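Local atomic coordinates of enoyl-CoA hydratase (Thermus thermophilus, PDB entry 1WZ8), a protein that probably catalyses the reversible addition of water to the double bond of enoyl-CoA thioesters, as a hexameric member of the crotonase family. Residues A[105-113]-A[195-206]. Sequence-based numbering, arbitrary orientation.
Sequences RPVVAAVEK and VYEKALEVAERL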
# COMPACT_ATOMS: atom_id res chain seq x y z
N ARG A 105 -15.92 -0.06 -20.17
CA ARG A 105 -16.83 -1.18 -20.39
C ARG A 105 -16.16 -2.54 -20.18
O ARG A 105 -14.94 -2.67 -20.32
CB ARG A 105 -17.41 -1.12 -21.81
CG ARG A 105 -17.83 0.26 -22.26
CD ARG A 105 -18.76 0.90 -21.25
NE ARG A 105 -18.87 2.34 -21.45
CZ ARG A 105 -19.42 3.17 -20.58
NH1 ARG A 105 -19.92 2.71 -19.45
NH2 ARG A 105 -19.46 4.48 -20.84
N PRO A 106 -16.95 -3.56 -19.83
CA PRO A 106 -16.41 -4.90 -19.61
C PRO A 106 -15.81 -5.43 -20.91
O PRO A 106 -16.34 -5.19 -21.99
CB PRO A 106 -17.65 -5.71 -19.20
CG PRO A 106 -18.49 -4.68 -18.50
CD PRO A 106 -18.37 -3.49 -19.43
N VAL A 107 -14.69 -6.13 -20.78
CA VAL A 107 -13.99 -6.70 -21.92
C VAL A 107 -13.94 -8.21 -21.77
O VAL A 107 -13.56 -8.72 -20.72
CB VAL A 107 -12.54 -6.15 -22.01
CG1 VAL A 107 -11.80 -6.81 -23.18
CG2 VAL A 107 -12.57 -4.64 -22.17
N VAL A 108 -14.34 -8.92 -22.82
CA VAL A 108 -14.35 -10.38 -22.81
C VAL A 108 -13.37 -10.87 -23.88
O VAL A 108 -13.30 -10.30 -24.96
CB VAL A 108 -15.75 -10.93 -23.16
CG1 VAL A 108 -15.73 -12.45 -23.18
CG2 VAL A 108 -16.78 -10.41 -22.17
N ALA A 109 -12.62 -11.92 -23.56
CA ALA A 109 -11.68 -12.47 -24.52
C ALA A 109 -12.05 -13.91 -24.87
O ALA A 109 -12.26 -14.74 -23.99
CB ALA A 109 -10.26 -12.43 -23.95
N ALA A 110 -12.15 -14.19 -26.17
CA ALA A 110 -12.46 -15.54 -26.64
C ALA A 110 -11.09 -16.13 -26.95
O ALA A 110 -10.58 -16.00 -28.06
CB ALA A 110 -13.31 -15.48 -27.90
N VAL A 111 -10.49 -16.76 -25.95
CA VAL A 111 -9.15 -17.32 -26.08
C VAL A 111 -9.14 -18.70 -26.72
O VAL A 111 -9.29 -19.72 -26.05
CB VAL A 111 -8.47 -17.37 -24.71
CG1 VAL A 111 -6.97 -17.56 -24.87
CG2 VAL A 111 -8.77 -16.08 -23.94
N GLU A 112 -8.93 -18.72 -28.03
CA GLU A 112 -8.92 -19.95 -28.81
C GLU A 112 -7.52 -20.51 -29.05
O GLU A 112 -6.62 -19.79 -29.47
CB GLU A 112 -9.59 -19.72 -30.16
CG GLU A 112 -11.04 -19.28 -30.09
CD GLU A 112 -11.59 -18.86 -31.44
OE1 GLU A 112 -11.12 -17.83 -31.98
OE2 GLU A 112 -12.47 -19.57 -31.98
N LYS A 113 -7.37 -21.80 -28.77
CA LYS A 113 -6.13 -22.54 -29.00
C LYS A 113 -4.83 -22.12 -28.33
O LYS A 113 -4.17 -22.94 -27.70
CB LYS A 113 -5.86 -22.64 -30.51
CG LYS A 113 -6.96 -23.33 -31.29
CD LYS A 113 -6.55 -23.53 -32.74
CE LYS A 113 -7.69 -24.14 -33.54
NZ LYS A 113 -8.90 -23.28 -33.50
N VAL A 195 -15.76 -22.07 -27.63
CA VAL A 195 -15.14 -20.86 -27.08
C VAL A 195 -15.76 -19.55 -27.55
O VAL A 195 -16.28 -18.78 -26.74
CB VAL A 195 -13.61 -20.85 -27.36
CG1 VAL A 195 -12.99 -19.55 -26.83
CG2 VAL A 195 -12.95 -22.06 -26.70
N TYR A 196 -15.70 -19.29 -28.85
CA TYR A 196 -16.28 -18.06 -29.37
C TYR A 196 -17.76 -17.93 -29.01
O TYR A 196 -18.22 -16.87 -28.57
CB TYR A 196 -16.11 -17.95 -30.88
CG TYR A 196 -16.77 -16.71 -31.45
CD1 TYR A 196 -16.27 -15.45 -31.15
CD2 TYR A 196 -17.91 -16.80 -32.23
CE1 TYR A 196 -16.90 -14.29 -31.62
CE2 TYR A 196 -18.55 -15.65 -32.71
CZ TYR A 196 -18.04 -14.40 -32.40
OH TYR A 196 -18.66 -13.27 -32.86
N GLU A 197 -18.51 -19.01 -29.20
CA GLU A 197 -19.94 -19.00 -28.89
C GLU A 197 -20.24 -18.58 -27.45
O GLU A 197 -21.11 -17.75 -27.21
CB GLU A 197 -20.54 -20.38 -29.16
CG GLU A 197 -21.96 -20.57 -28.65
CD GLU A 197 -22.53 -21.92 -29.01
OE1 GLU A 197 -22.72 -22.18 -30.21
OE2 GLU A 197 -22.79 -22.73 -28.09
N LYS A 198 -19.52 -19.17 -26.50
CA LYS A 198 -19.72 -18.86 -25.08
C LYS A 198 -19.23 -17.45 -24.77
O LYS A 198 -19.85 -16.72 -24.00
CB LYS A 198 -18.98 -19.87 -24.20
CG LYS A 198 -19.14 -19.64 -22.70
CD LYS A 198 -20.59 -19.84 -22.25
CE LYS A 198 -20.74 -19.68 -20.74
NZ LYS A 198 -22.15 -19.92 -20.29
N ALA A 199 -18.10 -17.06 -25.36
CA ALA A 199 -17.56 -15.73 -25.11
C ALA A 199 -18.56 -14.67 -25.59
O ALA A 199 -18.79 -13.67 -24.91
CB ALA A 199 -16.23 -15.56 -25.83
N LEU A 200 -19.17 -14.90 -26.75
CA LEU A 200 -20.15 -13.97 -27.28
C LEU A 200 -21.36 -13.90 -26.36
O LEU A 200 -21.92 -12.83 -26.11
CB LEU A 200 -20.57 -14.39 -28.70
CG LEU A 200 -21.61 -13.50 -29.37
CD1 LEU A 200 -21.10 -12.07 -29.43
CD2 LEU A 200 -21.91 -14.03 -30.77
N GLU A 201 -21.78 -15.06 -25.85
CA GLU A 201 -22.92 -15.13 -24.94
C GLU A 201 -22.64 -14.29 -23.69
O GLU A 201 -23.52 -13.56 -23.19
CB GLU A 201 -23.17 -16.58 -24.54
CG GLU A 201 -24.34 -16.78 -23.58
CD GLU A 201 -24.39 -18.18 -23.01
OE1 GLU A 201 -24.43 -19.15 -23.79
OE2 GLU A 201 -24.38 -18.31 -21.77
N VAL A 202 -21.42 -14.40 -23.18
CA VAL A 202 -21.01 -13.65 -22.00
C VAL A 202 -21.04 -12.16 -22.32
O VAL A 202 -21.58 -11.35 -21.56
CB VAL A 202 -19.59 -14.06 -21.55
CG1 VAL A 202 -19.12 -13.16 -20.42
CG2 VAL A 202 -19.59 -15.52 -21.10
N ALA A 203 -20.46 -11.79 -23.46
CA ALA A 203 -20.41 -10.39 -23.87
C ALA A 203 -21.82 -9.83 -24.02
O ALA A 203 -22.10 -8.71 -23.59
CB ALA A 203 -19.64 -10.25 -25.17
N GLU A 204 -22.70 -10.60 -24.65
CA GLU A 204 -24.07 -10.13 -24.85
C GLU A 204 -24.74 -9.89 -23.50
O GLU A 204 -25.40 -8.86 -23.31
CB GLU A 204 -24.88 -11.14 -25.66
CG GLU A 204 -26.28 -10.66 -26.00
CD GLU A 204 -26.97 -11.54 -27.02
OE1 GLU A 204 -28.10 -11.20 -27.43
OE2 GLU A 204 -26.39 -12.57 -27.42
N ARG A 205 -24.56 -10.82 -22.56
CA ARG A 205 -25.15 -10.70 -21.23
C ARG A 205 -24.66 -9.43 -20.55
O ARG A 205 -25.43 -8.74 -19.87
CB ARG A 205 -24.80 -11.90 -20.35
CG ARG A 205 -25.62 -13.16 -20.61
CD ARG A 205 -25.24 -14.27 -19.64
NE ARG A 205 -25.56 -13.95 -18.25
CZ ARG A 205 -25.13 -14.65 -17.20
NH1 ARG A 205 -24.36 -15.71 -17.38
NH2 ARG A 205 -25.46 -14.28 -15.97
N LEU A 206 -23.38 -9.13 -20.70
CA LEU A 206 -22.80 -7.93 -20.11
C LEU A 206 -23.41 -6.69 -20.76
O LEU A 206 -23.68 -5.70 -20.08
CB LEU A 206 -21.29 -7.92 -20.30
CG LEU A 206 -20.53 -8.95 -19.45
CD1 LEU A 206 -19.12 -9.12 -19.98
CD2 LEU A 206 -20.52 -8.51 -18.00
O HOH W 1 -14.48 -21.18 -30.78
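Strand 107-111 and helix 195-206 run almost exactly antiparallel, at 173°, with their axes 7.6 Å apart at closest approach and with Ala110 opposite Ala199 and Val108 opposite Ala203. The close approach is consistent with alanines on both sides: where the backbones come nearest, the methyls Ala110 CB and Ala199 CB meet at 3.6 Å. Val108 divides its two methyls between successive turns of the helix. CG1, placed anti to the backbone N (chi1 179°), rests on the carbonyl oxygen and methyl of Ala199, while CG2 packs against Val202 CG1, Ala203 and Leu206 CD1. Packing there is tight, with Val108 CG2 only 3.5 Å from Leu206 CD1; the same leucine branch reaches Pro106 CB at 3.8 Å. Toward the start of the helix, Val195 CG1 lies against the carbonyl oxygen of Val111 and, at 3.8 Å, against Glu112 CG. The methyl of Ala110 meets the Tyr196 ring at its edge, near the ring plane. No direct hydrogen bond joins the segments, but one water donates a hydrogen bond to Glu112 OE2 (2.8 Å) and accepts one from Tyr196 N (3.0 Å), linking the carboxylate to the first turn of the helix. The other oxygen, Glu112 OE1, forms a salt bridge with Arg61, which also makes a cation-pi interaction with the Tyr196 ring. Alongside, Ala199 touches Leu59 and Val130 on the two neighbouring strands, and Leu206 packs on Leu171 of a second subunit. A helix laid along the central parallel strands, antiparallel to them, is the α/β layering of the crotonase fold.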